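Local structure of LbaCas13a H328A (C2c2) (Lachnospiraceae bacterium NK4A179, 5WLH) at residues 1115-1120 with 1293-1298; 1264-1269 with 1286-1291; 1362-1367 with 1376-1381; 503-508 with 915-920. The protein binds a CRISPR guide RNA and, as a Cas13a nuclease, probably cleaves RNA at adenosines once the guide has found its target. All coordinates share one frame; numbering follows the deposited sequence.

Interaction 1 (1115-1120 with 1293-1298); sequences ADELQG and LQHFVN. With nucleotides of chain B.
Glu-1117 and His-1295 come from opposite directions and join in a His-carboxylate hydrogen bond that ties the long helix 1106-1145 to the Schellman-capped end of helix 1284-1294. Imidazole NE2 donates to OE1 of Glu-1117 at 2.7 Å, and the bond is nearly straight, 170° at the hydrogen. The oxygen lies almost in the plane of the His-1295 ring and so takes the N-H squarely at the ring edge. On the acid side the approach is tilted: the donor arrives on the syn side of OE1 but 31° out of the carboxylate plane, the two flat groups being clearly twisted against each other. The glutamate gets there with an extended chain, CG lying anti to the carbonyl carbon (chi1 -68°) and CD stretched on beyond it. Gln-1294 stays at the margin, its NE2 4.0 Å from Glu-1117 OE1. Replacing Glu-1117 with an alanine would probably leave the imidazole N-H of His-1295 without this acceptor and the ring freer to turn. Behind the histidine, Phe-1296 takes up a positive phi as the C-prime residue of the Schellman motif; its N bonds back to Leu-1293 O at 2.8 Å, and the chain then enters strand 1297-1310. Its side chain faces the guide RNA and Phe-1341, which meets it edge-to-face. Meanwhile Leu-1118, next to the glutamate, packs on Leu-1288, Ile-1291 and Leu-1366. On the RNA side, CE2 of Phe-1296 comes within 3.5 Å of the ribose O4' of C40 of chain B, at the edge of the phenyl ring.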
# COMPACT_ATOMS: atom_id res chain seq x y z
N ALA A 1115 -3.97 14.93 -6.39
CA ALA A 1115 -4.45 14.31 -7.61
C ALA A 1115 -3.43 13.32 -8.16
O ALA A 1115 -3.80 12.21 -8.58
CB ALA A 1115 -4.75 15.39 -8.66
N ASP A 1116 -2.16 13.69 -8.16
CA ASP A 1116 -1.12 12.74 -8.57
C ASP A 1116 -1.14 11.49 -7.69
O ASP A 1116 -0.87 10.38 -8.16
CB ASP A 1116 0.26 13.38 -8.50
CG ASP A 1116 0.50 14.37 -9.61
OD1 ASP A 1116 -0.26 14.34 -10.60
OD2 ASP A 1116 1.45 15.17 -9.47
N GLU A 1117 -1.38 11.66 -6.39
CA GLU A 1117 -1.40 10.47 -5.53
C GLU A 1117 -2.65 9.63 -5.78
O GLU A 1117 -2.58 8.39 -5.75
CB GLU A 1117 -1.33 10.85 -4.05
CG GLU A 1117 -0.00 11.43 -3.65
CD GLU A 1117 -0.03 12.04 -2.27
OE1 GLU A 1117 -0.99 11.77 -1.51
OE2 GLU A 1117 0.92 12.78 -1.94
N LEU A 1118 -3.80 10.27 -6.01
CA LEU A 1118 -4.98 9.49 -6.36
C LEU A 1118 -4.79 8.79 -7.69
O LEU A 1118 -5.17 7.62 -7.85
CB LEU A 1118 -6.21 10.40 -6.43
CG LEU A 1118 -6.57 11.01 -5.08
CD1 LEU A 1118 -7.63 12.08 -5.30
CD2 LEU A 1118 -7.07 9.94 -4.13
N GLN A 1119 -4.20 9.49 -8.67
CA GLN A 1119 -4.02 8.90 -9.99
C GLN A 1119 -2.93 7.84 -9.94
O GLN A 1119 -3.05 6.78 -10.56
CB GLN A 1119 -3.64 9.99 -10.99
CG GLN A 1119 -3.19 9.48 -12.36
CD GLN A 1119 -4.34 8.98 -13.21
OE1 GLN A 1119 -5.44 8.73 -12.72
NE2 GLN A 1119 -4.08 8.82 -14.50
N GLY A 1120 -1.88 8.11 -9.18
CA GLY A 1120 -0.81 7.14 -9.04
C GLY A 1120 -1.28 5.85 -8.39
O GLY A 1120 -0.86 4.77 -8.78
N LEU A 1293 -6.63 11.17 4.33
CA LEU A 1293 -6.21 11.39 5.71
C LEU A 1293 -4.74 11.80 5.78
O LEU A 1293 -4.36 12.58 6.68
CB LEU A 1293 -6.47 10.15 6.54
CG LEU A 1293 -6.44 10.33 8.07
CD1 LEU A 1293 -7.35 11.47 8.45
CD2 LEU A 1293 -6.89 9.05 8.76
N GLN A 1294 -3.90 11.31 4.86
CA GLN A 1294 -2.51 11.76 4.82
C GLN A 1294 -2.41 13.26 4.66
O GLN A 1294 -1.42 13.88 5.09
CB GLN A 1294 -1.74 11.11 3.66
CG GLN A 1294 -1.18 9.76 4.00
CD GLN A 1294 -0.86 8.95 2.76
OE1 GLN A 1294 -1.11 7.74 2.71
NE2 GLN A 1294 -0.29 9.61 1.77
N HIS A 1295 -3.41 13.86 4.02
CA HIS A 1295 -3.48 15.30 3.84
C HIS A 1295 -4.41 15.96 4.85
O HIS A 1295 -4.87 17.08 4.62
CB HIS A 1295 -3.89 15.59 2.40
CG HIS A 1295 -2.90 15.05 1.43
ND1 HIS A 1295 -1.79 15.76 1.03
CD2 HIS A 1295 -2.77 13.82 0.87
CE1 HIS A 1295 -1.06 15.02 0.22
NE2 HIS A 1295 -1.63 13.83 0.10
N PHE A 1296 -4.67 15.26 5.96
CA PHE A 1296 -5.41 15.73 7.13
C PHE A 1296 -6.89 15.98 6.84
O PHE A 1296 -7.55 16.75 7.55
CB PHE A 1296 -4.75 16.97 7.74
CG PHE A 1296 -3.32 16.73 8.09
CD1 PHE A 1296 -2.99 15.90 9.13
CD2 PHE A 1296 -2.31 17.27 7.32
CE1 PHE A 1296 -1.66 15.64 9.44
CE2 PHE A 1296 -0.98 17.02 7.62
CZ PHE A 1296 -0.66 16.21 8.68
N VAL A 1297 -7.43 15.28 5.84
CA VAL A 1297 -8.83 15.37 5.47
C VAL A 1297 -9.50 14.06 5.84
O VAL A 1297 -9.10 12.99 5.36
CB VAL A 1297 -8.99 15.67 3.97
CG1 VAL A 1297 -10.48 15.73 3.57
CG2 VAL A 1297 -8.29 16.98 3.62
N ASN A 1298 -10.52 14.12 6.71
CA ASN A 1298 -11.30 12.95 7.13
C ASN A 1298 -12.58 12.90 6.32
O ASN A 1298 -13.35 13.87 6.35
CB ASN A 1298 -11.70 13.03 8.60
CG ASN A 1298 -10.62 12.64 9.53
OD1 ASN A 1298 -10.56 11.51 10.00
ND2 ASN A 1298 -9.78 13.60 9.86
P C B 40 0.88 22.30 7.95
OP1 C B 40 -0.59 22.49 7.79
OP2 C B 40 1.64 23.05 9.00
O5' C B 40 1.13 20.76 8.23
C5' C B 40 2.42 20.33 8.59
C4' C B 40 2.50 18.84 8.68
O4' C B 40 2.32 18.27 7.36
C3' C B 40 3.84 18.32 9.14
O3' C B 40 3.92 18.34 10.56
C2' C B 40 3.88 16.92 8.55
O2' C B 40 3.17 16.01 9.37
C1' C B 40 3.09 17.10 7.24
N1 C B 40 3.93 17.20 6.02
C2 C B 40 4.56 16.04 5.53
O2 C B 40 4.42 14.99 6.17
N3 C B 40 5.31 16.11 4.41
C4 C B 40 5.43 17.27 3.75
N4 C B 40 6.18 17.30 2.64
C5 C B 40 4.80 18.46 4.21
C6 C B 40 4.06 18.38 5.33

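Interaction 2 (1264-1269 with 1286-1291); sequences GIYSEV and TILYNI. With nucleotides of chain B.
Leu-1288 holds its CG trans to the backbone nitrogen (chi1 171°), which swings both methyls toward Tyr-1266, while the tyrosine carries CG on the side of its own backbone nitrogen and sends its ring across from helix 1262-1273. The two meet in a CH-pi contact at the core of a helix-helix interface: CD1 of Leu-1288 sits over the middle of the Tyr-1266 ring, 4.2 Å from its centroid and only 12° off the ring normal. The leucine CB closes on the same ring, 3.8 Å from CD2 of the tyrosine. Farther out, the delta methyl of Ile-1291 reaches the phenol end, with CD1 4.0 Å from Tyr-1266 OH. That buried hydroxyl finds its polar mate outside both helices, in a hydrogen bond to the main-chain carbonyl of Leu-1118, so one side chain joins three helices. Trp-1125 also meets the ring, its plane steeply inclined to it.

Helix 1284-1294 thus works in two directions. With Leu-1288 and Ile-1291 it faces protein; with Thr-1286, Ile-1287 and Asn-1290 it touches guide RNA. Ile-1287 lays CD1 3.7 Å from C5' of A29 of chain B, and Thr-1286 OG1 approaches the ribose of U7 of chain B while hydrogen-bonded to Gln-825. Asn-1290 has its amide fixed at both ends, OD1 accepting from Lys-826 N and ND2 giving to Met-824 O. The same ND2 also donates to the backbone of C30 of chain B, 3.0 Å from phosphate oxygen OP1, in a bond bent to 136°.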
# COMPACT_ATOMS: atom_id res chain seq x y z
N GLY A 1264 -15.89 8.52 -8.87
CA GLY A 1264 -16.52 7.59 -9.79
C GLY A 1264 -15.55 6.54 -10.31
O GLY A 1264 -15.93 5.39 -10.53
N ILE A 1265 -14.29 6.94 -10.52
CA ILE A 1265 -13.29 5.97 -10.97
C ILE A 1265 -12.97 5.00 -9.84
O ILE A 1265 -12.96 3.78 -10.04
CB ILE A 1265 -12.03 6.70 -11.46
CG1 ILE A 1265 -12.34 7.50 -12.73
CG2 ILE A 1265 -10.90 5.68 -11.76
CD1 ILE A 1265 -11.41 8.71 -12.94
N TYR A 1266 -12.72 5.53 -8.64
CA TYR A 1266 -12.50 4.66 -7.49
C TYR A 1266 -13.71 3.76 -7.27
O TYR A 1266 -13.56 2.58 -6.92
CB TYR A 1266 -12.19 5.50 -6.24
CG TYR A 1266 -10.72 5.81 -6.11
CD1 TYR A 1266 -10.12 6.76 -6.93
CD2 TYR A 1266 -9.93 5.12 -5.19
CE1 TYR A 1266 -8.75 7.04 -6.82
CE2 TYR A 1266 -8.57 5.38 -5.08
CZ TYR A 1266 -7.99 6.32 -5.91
OH TYR A 1266 -6.64 6.57 -5.80
N SER A 1267 -14.91 4.29 -7.51
CA SER A 1267 -16.11 3.46 -7.36
C SER A 1267 -16.09 2.31 -8.35
O SER A 1267 -16.47 1.19 -8.00
CB SER A 1267 -17.39 4.29 -7.60
OG SER A 1267 -17.57 5.25 -6.59
N GLU A 1268 -15.68 2.57 -9.59
CA GLU A 1268 -15.71 1.49 -10.57
C GLU A 1268 -14.60 0.49 -10.32
O GLU A 1268 -14.79 -0.71 -10.56
CB GLU A 1268 -15.65 2.05 -11.99
CG GLU A 1268 -15.81 0.92 -13.01
CD GLU A 1268 -15.84 1.40 -14.44
OE1 GLU A 1268 -15.93 0.53 -15.33
OE2 GLU A 1268 -15.77 2.62 -14.67
N VAL A 1269 -13.45 0.95 -9.83
CA VAL A 1269 -12.41 0.01 -9.40
C VAL A 1269 -12.96 -0.90 -8.31
O VAL A 1269 -12.88 -2.13 -8.40
CB VAL A 1269 -11.16 0.78 -8.93
CG1 VAL A 1269 -10.18 -0.16 -8.20
CG2 VAL A 1269 -10.47 1.46 -10.11
N THR A 1286 -10.66 2.02 1.75
CA THR A 1286 -9.75 2.39 2.83
C THR A 1286 -8.51 3.08 2.27
O THR A 1286 -8.01 4.05 2.85
CB THR A 1286 -9.36 1.14 3.61
OG1 THR A 1286 -10.51 0.70 4.35
CG2 THR A 1286 -8.17 1.42 4.58
N ILE A 1287 -8.00 2.58 1.15
CA ILE A 1287 -6.81 3.20 0.57
C ILE A 1287 -7.11 4.63 0.16
O ILE A 1287 -6.30 5.54 0.38
CB ILE A 1287 -6.31 2.35 -0.60
CG1 ILE A 1287 -5.66 1.07 -0.03
CG2 ILE A 1287 -5.29 3.12 -1.43
CD1 ILE A 1287 -5.37 0.02 -1.09
N LEU A 1288 -8.28 4.86 -0.44
CA LEU A 1288 -8.70 6.22 -0.77
C LEU A 1288 -8.80 7.08 0.48
O LEU A 1288 -8.28 8.19 0.53
CB LEU A 1288 -10.05 6.18 -1.50
CG LEU A 1288 -10.74 7.54 -1.73
CD1 LEU A 1288 -9.88 8.42 -2.60
CD2 LEU A 1288 -12.08 7.32 -2.40
N TYR A 1289 -9.48 6.56 1.50
CA TYR A 1289 -9.60 7.29 2.77
C TYR A 1289 -8.22 7.63 3.34
O TYR A 1289 -7.99 8.74 3.84
CB TYR A 1289 -10.42 6.44 3.73
CG TYR A 1289 -10.37 6.88 5.17
CD1 TYR A 1289 -11.31 7.78 5.67
CD2 TYR A 1289 -9.42 6.36 6.05
CE1 TYR A 1289 -11.28 8.18 6.99
CE2 TYR A 1289 -9.38 6.78 7.38
CZ TYR A 1289 -10.32 7.68 7.83
OH TYR A 1289 -10.30 8.09 9.15
N ASN A 1290 -7.29 6.68 3.28
CA ASN A 1290 -5.94 6.92 3.80
C ASN A 1290 -5.24 8.04 3.04
O ASN A 1290 -4.56 8.87 3.65
CB ASN A 1290 -5.08 5.65 3.69
CG ASN A 1290 -5.56 4.53 4.57
OD1 ASN A 1290 -6.35 4.73 5.49
ND2 ASN A 1290 -5.05 3.32 4.30
N ILE A 1291 -5.36 8.05 1.71
CA ILE A 1291 -4.72 9.11 0.92
C ILE A 1291 -5.23 10.47 1.37
O ILE A 1291 -4.45 11.40 1.60
CB ILE A 1291 -4.97 8.88 -0.58
CG1 ILE A 1291 -4.20 7.65 -1.05
CG2 ILE A 1291 -4.59 10.14 -1.36
CD1 ILE A 1291 -4.58 7.19 -2.47
P A B 29 0.10 -1.79 -0.95
OP1 A B 29 0.11 -0.77 -2.05
OP2 A B 29 1.34 -2.38 -0.36
O5' A B 29 -0.66 -1.23 0.32
C5' A B 29 -1.93 -0.61 0.20
C4' A B 29 -2.71 -0.71 1.50
O4' A B 29 -2.76 -2.08 1.95
C3' A B 29 -2.15 0.05 2.69
O3' A B 29 -2.47 1.42 2.64
C2' A B 29 -2.82 -0.68 3.85
O2' A B 29 -4.20 -0.34 3.90
C1' A B 29 -2.74 -2.12 3.36
N9 A B 29 -1.45 -2.72 3.77
C8 A B 29 -0.37 -3.06 3.00
N7 A B 29 0.62 -3.58 3.70
C5 A B 29 0.15 -3.57 5.00
C6 A B 29 0.74 -3.97 6.20
N6 A B 29 1.97 -4.50 6.26
N1 A B 29 0.02 -3.82 7.32
C2 A B 29 -1.21 -3.29 7.23
N3 A B 29 -1.87 -2.87 6.15
C4 A B 29 -1.12 -3.04 5.05
P C B 30 -1.47 2.55 3.18
OP1 C B 30 -2.30 3.78 3.14
OP2 C B 30 -0.15 2.50 2.49
O5' C B 30 -1.18 2.16 4.69
C5' C B 30 -2.18 2.31 5.69
C4' C B 30 -1.69 1.77 7.01
O4' C B 30 -1.27 0.39 6.86
C3' C B 30 -0.47 2.46 7.59
O3' C B 30 -0.79 3.66 8.26
C2' C B 30 0.11 1.40 8.52
O2' C B 30 -0.60 1.38 9.74
C1' C B 30 -0.22 0.11 7.76
N1 C B 30 0.93 -0.39 7.00
C2 C B 30 1.94 -1.01 7.73
O2 C B 30 1.83 -1.09 8.95
N3 C B 30 3.01 -1.50 7.09
C4 C B 30 3.08 -1.40 5.78
N4 C B 30 4.18 -1.91 5.22
C5 C B 30 2.07 -0.77 4.98
C6 C B 30 1.00 -0.29 5.64
P U B 7 -15.23 -5.50 4.83
OP1 U B 7 -14.56 -6.80 4.67
OP2 U B 7 -16.52 -5.40 5.59
O5' U B 7 -14.24 -4.45 5.48
C5' U B 7 -12.93 -4.29 4.95
C4' U B 7 -12.22 -3.19 5.69
O4' U B 7 -12.86 -1.92 5.42
C3' U B 7 -12.28 -3.32 7.20
O3' U B 7 -11.29 -4.22 7.69
C2' U B 7 -12.09 -1.88 7.67
O2' U B 7 -10.73 -1.52 7.63
C1' U B 7 -12.82 -1.10 6.56
N1 U B 7 -14.20 -0.76 6.94
C2 U B 7 -14.37 0.41 7.64
O2 U B 7 -13.41 1.12 7.88
N3 U B 7 -15.66 0.71 8.00
C4 U B 7 -16.79 -0.06 7.73
O4 U B 7 -17.89 0.32 8.11
C5 U B 7 -16.53 -1.27 7.00
C6 U B 7 -15.27 -1.57 6.64

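Interaction 3 (1362-1367 with 1376-1381); sequences SIIRLL and DEMIEV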
# COMPACT_ATOMS: atom_id res chain seq x y z
N SER A 1362 -11.96 22.52 -1.91
CA SER A 1362 -11.24 22.10 -3.11
C SER A 1362 -11.02 20.59 -3.11
O SER A 1362 -10.99 19.97 -4.19
CB SER A 1362 -9.91 22.84 -3.22
OG SER A 1362 -10.12 24.13 -3.76
N ILE A 1363 -10.85 19.99 -1.94
CA ILE A 1363 -10.77 18.53 -1.85
C ILE A 1363 -12.07 17.90 -2.30
O ILE A 1363 -12.08 16.92 -3.05
CB ILE A 1363 -10.40 18.10 -0.43
CG1 ILE A 1363 -9.02 18.65 -0.03
CG2 ILE A 1363 -10.45 16.59 -0.30
CD1 ILE A 1363 -7.88 18.25 -1.00
N ILE A 1364 -13.21 18.44 -1.85
CA ILE A 1364 -14.49 17.90 -2.31
C ILE A 1364 -14.65 18.07 -3.81
O ILE A 1364 -15.10 17.16 -4.51
CB ILE A 1364 -15.65 18.56 -1.52
CG1 ILE A 1364 -15.70 17.98 -0.11
CG2 ILE A 1364 -16.96 18.35 -2.25
CD1 ILE A 1364 -16.53 18.86 0.88
N ARG A 1365 -14.26 19.23 -4.35
CA ARG A 1365 -14.36 19.43 -5.79
C ARG A 1365 -13.44 18.46 -6.53
O ARG A 1365 -13.80 17.93 -7.58
CB ARG A 1365 -14.00 20.86 -6.14
CG ARG A 1365 -14.97 21.90 -5.57
CD ARG A 1365 -15.05 23.04 -6.56
NE ARG A 1365 -14.30 24.20 -6.12
CZ ARG A 1365 -13.97 25.22 -6.90
NH1 ARG A 1365 -14.29 25.23 -8.19
NH2 ARG A 1365 -13.31 26.24 -6.38
N LEU A 1366 -12.25 18.26 -5.99
CA LEU A 1366 -11.33 17.28 -6.56
C LEU A 1366 -11.97 15.90 -6.63
O LEU A 1366 -11.85 15.20 -7.64
CB LEU A 1366 -10.06 17.26 -5.71
CG LEU A 1366 -8.98 16.21 -5.87
CD1 LEU A 1366 -7.66 16.83 -5.43
CD2 LEU A 1366 -9.32 15.01 -5.01
N LEU A 1367 -12.65 15.49 -5.56
CA LEU A 1367 -13.22 14.15 -5.52
C LEU A 1367 -14.43 14.02 -6.42
O LEU A 1367 -14.66 12.95 -7.02
CB LEU A 1367 -13.60 13.78 -4.10
CG LEU A 1367 -12.39 13.58 -3.18
CD1 LEU A 1367 -12.88 13.53 -1.74
CD2 LEU A 1367 -11.70 12.28 -3.56
N ASP A 1376 -21.43 23.31 1.87
CA ASP A 1376 -21.78 23.81 3.20
C ASP A 1376 -22.35 22.70 4.07
O ASP A 1376 -22.01 22.60 5.26
CB ASP A 1376 -22.79 24.96 3.08
CG ASP A 1376 -22.22 26.15 2.35
OD1 ASP A 1376 -20.98 26.38 2.44
OD2 ASP A 1376 -23.01 26.88 1.70
N GLU A 1377 -23.23 21.87 3.52
CA GLU A 1377 -23.77 20.78 4.32
C GLU A 1377 -22.74 19.68 4.53
O GLU A 1377 -22.68 19.08 5.61
CB GLU A 1377 -25.03 20.22 3.66
CG GLU A 1377 -26.31 20.56 4.43
CD GLU A 1377 -27.58 20.12 3.72
OE1 GLU A 1377 -28.65 20.65 4.05
OE2 GLU A 1377 -27.50 19.25 2.82
N MET A 1378 -21.90 19.42 3.53
CA MET A 1378 -20.98 18.29 3.62
C MET A 1378 -19.83 18.57 4.58
O MET A 1378 -19.36 17.67 5.29
CB MET A 1378 -20.45 17.94 2.23
CG MET A 1378 -19.50 16.74 2.25
SD MET A 1378 -19.16 16.17 0.57
CE MET A 1378 -20.72 15.40 0.14
N ILE A 1379 -19.35 19.81 4.62
CA ILE A 1379 -18.20 20.14 5.44
C ILE A 1379 -18.64 20.37 6.88
O ILE A 1379 -19.58 21.13 7.14
CB ILE A 1379 -17.46 21.36 4.89
CG1 ILE A 1379 -16.91 21.06 3.49
CG2 ILE A 1379 -16.37 21.78 5.87
CD1 ILE A 1379 -16.25 22.24 2.82
N GLU A 1380 -17.98 19.68 7.81
CA GLU A 1380 -18.21 19.85 9.24
C GLU A 1380 -17.14 20.75 9.83
O GLU A 1380 -15.98 20.72 9.42
CB GLU A 1380 -18.21 18.49 9.93
CG GLU A 1380 -18.41 18.52 11.43
CD GLU A 1380 -18.38 17.12 12.03
OE1 GLU A 1380 -17.29 16.53 12.12
OE2 GLU A 1380 -19.46 16.61 12.42
N VAL A 1381 -17.55 21.55 10.81
CA VAL A 1381 -16.62 22.38 11.58
C VAL A 1381 -17.16 22.62 12.99
O VAL A 1381 -17.11 21.74 13.85
CB VAL A 1381 -16.36 23.71 10.88
CG1 VAL A 1381 -17.62 24.58 10.92
CG2 VAL A 1381 -15.16 24.42 11.53
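The shortest hydrogen bond within the two segments, Leu-1366 N to Ser-1362 O at 2.8 Å, is a turn of the helix from which Ile-1364 reaches across to Met-1378 and Ile-1379. Between the two segments themselves the contact is wholly apolar. Ile-1364 extends beyond CG1 (chi2 163°), and this pushes its delta methyl into the angle between the two partners. There CD1 of Ile-1364 lies 3.4 Å from CG1 of Ile-1379, tighter than ordinary van der Waals packing, and the two chains run obliquely to each other. Met-1378 instead slides past the isoleucine in the opposite direction, its SD 3.8 Å from the same CD1 and 4.0 Å from CG1 of Ile-1364. A bend at the last methionine torsion (chi3 -73°) turns the terminal methyl aside, so that sulfur and CG, not CE, do the touching. Val-1336 packs on both Ile-1364 and Met-1378, and it also takes backbone hydrogen bonds with Met-1378 and Glu-1380. The arrangement is plain apolar packing of helix 1357-1368 against the end of helix 1375-1378 and the last modelled residues of the chain, which run along the start of strand 1336-1344 in the four-stranded antiparallel sheet.

Interaction 4 (503-508 with 915-920); sequences AVYVAF and PAQANH. With nucleotides of chain B.
This is a buried packing contact between two nearly antiparallel helices, 486-517 and 915-941, whose local axes pass 11.1 Å apart at 158°. Four hundred residues separate them in sequence, and four residues bridge them. Gln-917 stretches out from its helix and sets its amide nitrogen over the centre of the Phe-508 ring, NE2 standing 3.1 Å above the plane. The amide is tilted 65° against the ring, so the nitrogen end, rather than the flat of the amide, presses on the aromatic face; the nearest ring atom to NE2 is CD1 of Phe-508, at 3.2 Å. Were Phe-508 an alanine, the amide of Gln-917 would probably lose the surface beneath it and be freer to swing, with a gap opening beside Phe-1252, whose ring meets Phe-508 edge-to-face. One turn away, Tyr-505 keeps CG anti to its carbonyl carbon (chi1 -64°) and leans across the other helix. Its CE1 lies 3.8 Å from the carbonyl oxygen of Gln-917, and its OH comes within 3.1 Å of CB of His-920. Asp-1116 of helix 1106-1145 packs against both Phe-508 and Gln-917. Another side of the same turns of helix 915-941 faces the guide: Ala-916 and Asn-919 lie against the base of U35 of chain B. Val-506 packs on Arg-603, which begins an R-x4-H sequence of the HEPN type, consistent with helices of a split HEPN1 domain brought together around the insertion between them.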
# COMPACT_ATOMS: atom_id res chain seq x y z
N ALA A 503 6.38 1.43 -12.49
CA ALA A 503 5.43 1.48 -13.59
C ALA A 503 4.59 2.74 -13.51
O ALA A 503 4.21 3.32 -14.54
CB ALA A 503 4.53 0.24 -13.56
N VAL A 504 4.27 3.18 -12.30
CA VAL A 504 3.48 4.39 -12.11
C VAL A 504 4.25 5.59 -12.64
O VAL A 504 3.70 6.43 -13.36
CB VAL A 504 3.14 4.55 -10.61
CG1 VAL A 504 2.62 5.97 -10.31
CG2 VAL A 504 2.14 3.47 -10.18
N TYR A 505 5.55 5.66 -12.32
CA TYR A 505 6.36 6.80 -12.73
C TYR A 505 6.61 6.80 -14.23
O TYR A 505 6.66 7.88 -14.83
CB TYR A 505 7.67 6.83 -11.95
CG TYR A 505 7.39 7.04 -10.50
CD1 TYR A 505 6.59 8.11 -10.08
CD2 TYR A 505 7.84 6.14 -9.55
CE1 TYR A 505 6.29 8.30 -8.74
CE2 TYR A 505 7.53 6.32 -8.22
CZ TYR A 505 6.76 7.38 -7.82
OH TYR A 505 6.47 7.55 -6.48
N VAL A 506 6.75 5.62 -14.84
CA VAL A 506 6.80 5.55 -16.31
C VAL A 506 5.58 6.22 -16.91
O VAL A 506 5.69 7.06 -17.82
CB VAL A 506 6.93 4.09 -16.79
CG1 VAL A 506 6.81 4.00 -18.34
CG2 VAL A 506 8.25 3.51 -16.35
N ALA A 507 4.39 5.91 -16.38
CA ALA A 507 3.17 6.53 -16.88
C ALA A 507 3.20 8.05 -16.70
O ALA A 507 2.82 8.79 -17.61
CB ALA A 507 1.94 5.95 -16.17
N PHE A 508 3.65 8.54 -15.53
CA PHE A 508 3.68 9.98 -15.30
C PHE A 508 4.72 10.66 -16.18
O PHE A 508 4.51 11.79 -16.63
CB PHE A 508 3.95 10.30 -13.83
CG PHE A 508 2.70 10.30 -12.97
CD1 PHE A 508 1.77 11.32 -13.08
CD2 PHE A 508 2.45 9.26 -12.09
CE1 PHE A 508 0.61 11.32 -12.30
CE2 PHE A 508 1.29 9.24 -11.30
CZ PHE A 508 0.37 10.27 -11.41
N PRO A 915 9.15 17.20 -8.99
CA PRO A 915 10.13 17.00 -7.90
C PRO A 915 9.60 16.10 -6.81
O PRO A 915 10.35 15.26 -6.29
CB PRO A 915 10.37 18.42 -7.36
CG PRO A 915 9.96 19.34 -8.46
CD PRO A 915 8.91 18.63 -9.27
N ALA A 916 8.33 16.25 -6.43
CA ALA A 916 7.78 15.40 -5.39
C ALA A 916 7.72 13.95 -5.84
O ALA A 916 7.97 13.04 -5.05
CB ALA A 916 6.39 15.88 -5.00
N GLN A 917 7.37 13.73 -7.10
CA GLN A 917 7.32 12.37 -7.61
C GLN A 917 8.71 11.77 -7.68
O GLN A 917 8.91 10.61 -7.31
CB GLN A 917 6.67 12.33 -8.99
CG GLN A 917 5.19 12.56 -8.89
CD GLN A 917 4.59 12.65 -10.24
OE1 GLN A 917 5.22 13.16 -11.18
NE2 GLN A 917 3.37 12.15 -10.38
N ALA A 918 9.70 12.54 -8.15
CA ALA A 918 11.05 11.99 -8.21
C ALA A 918 11.54 11.65 -6.81
O ALA A 918 12.20 10.62 -6.60
CB ALA A 918 12.00 12.99 -8.89
N ASN A 919 11.22 12.50 -5.83
CA ASN A 919 11.59 12.22 -4.45
C ASN A 919 10.94 10.93 -3.97
O ASN A 919 11.58 10.10 -3.31
CB ASN A 919 11.17 13.39 -3.54
CG ASN A 919 11.46 13.12 -2.07
OD1 ASN A 919 12.61 13.14 -1.66
ND2 ASN A 919 10.41 12.87 -1.27
N HIS A 920 9.66 10.75 -4.28
CA HIS A 920 8.97 9.51 -3.93
C HIS A 920 9.62 8.30 -4.62
O HIS A 920 9.81 7.25 -3.99
CB HIS A 920 7.50 9.58 -4.35
CG HIS A 920 6.64 10.42 -3.46
ND1 HIS A 920 6.79 10.47 -2.09
CD2 HIS A 920 5.57 11.21 -3.75
CE1 HIS A 920 5.88 11.27 -1.57
NE2 HIS A 920 5.13 11.73 -2.56
P U B 35 15.13 16.24 0.24
OP1 U B 35 15.28 14.79 0.00
OP2 U B 35 16.41 16.97 0.42
O5' U B 35 14.31 16.93 -0.92
C5' U B 35 14.91 17.26 -2.15
C4' U B 35 13.92 18.00 -3.00
O4' U B 35 12.78 17.15 -3.28
C3' U B 35 13.31 19.21 -2.33
O3' U B 35 14.16 20.33 -2.44
C2' U B 35 11.99 19.39 -3.08
O2' U B 35 12.18 20.09 -4.29
C1' U B 35 11.61 17.93 -3.40
N1 U B 35 10.61 17.41 -2.44
C2 U B 35 9.30 17.73 -2.72
O2 U B 35 8.97 18.36 -3.71
N3 U B 35 8.39 17.25 -1.82
C4 U B 35 8.66 16.54 -0.68
O4 U B 35 7.71 16.21 0.04
C5 U B 35 10.04 16.26 -0.44
C6 U B 35 10.95 16.69 -1.32

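Along the chain, interaction 4 closes first; interaction 1 follows, with interaction 2 nested inside its loop, and interaction 3 comes last. Helix 1106-1145 links them: it carries one half of interaction 1, and its residues also touch those of the other three. Interactions 1 and 2 share helix 1284-1294, and their centres are about 10 Å apart. The centre of interaction 3 is about 14 Å from that of interaction 1, and that of interaction 4 about 15 Å, whereas the centres of interactions 3 and 4 are about 28 Å apart, and the two do not touch. The group thus runs from the C-terminal sheet to the probable HEPN1 helices, and interactions 1, 2 and 4 also border the guide RNA.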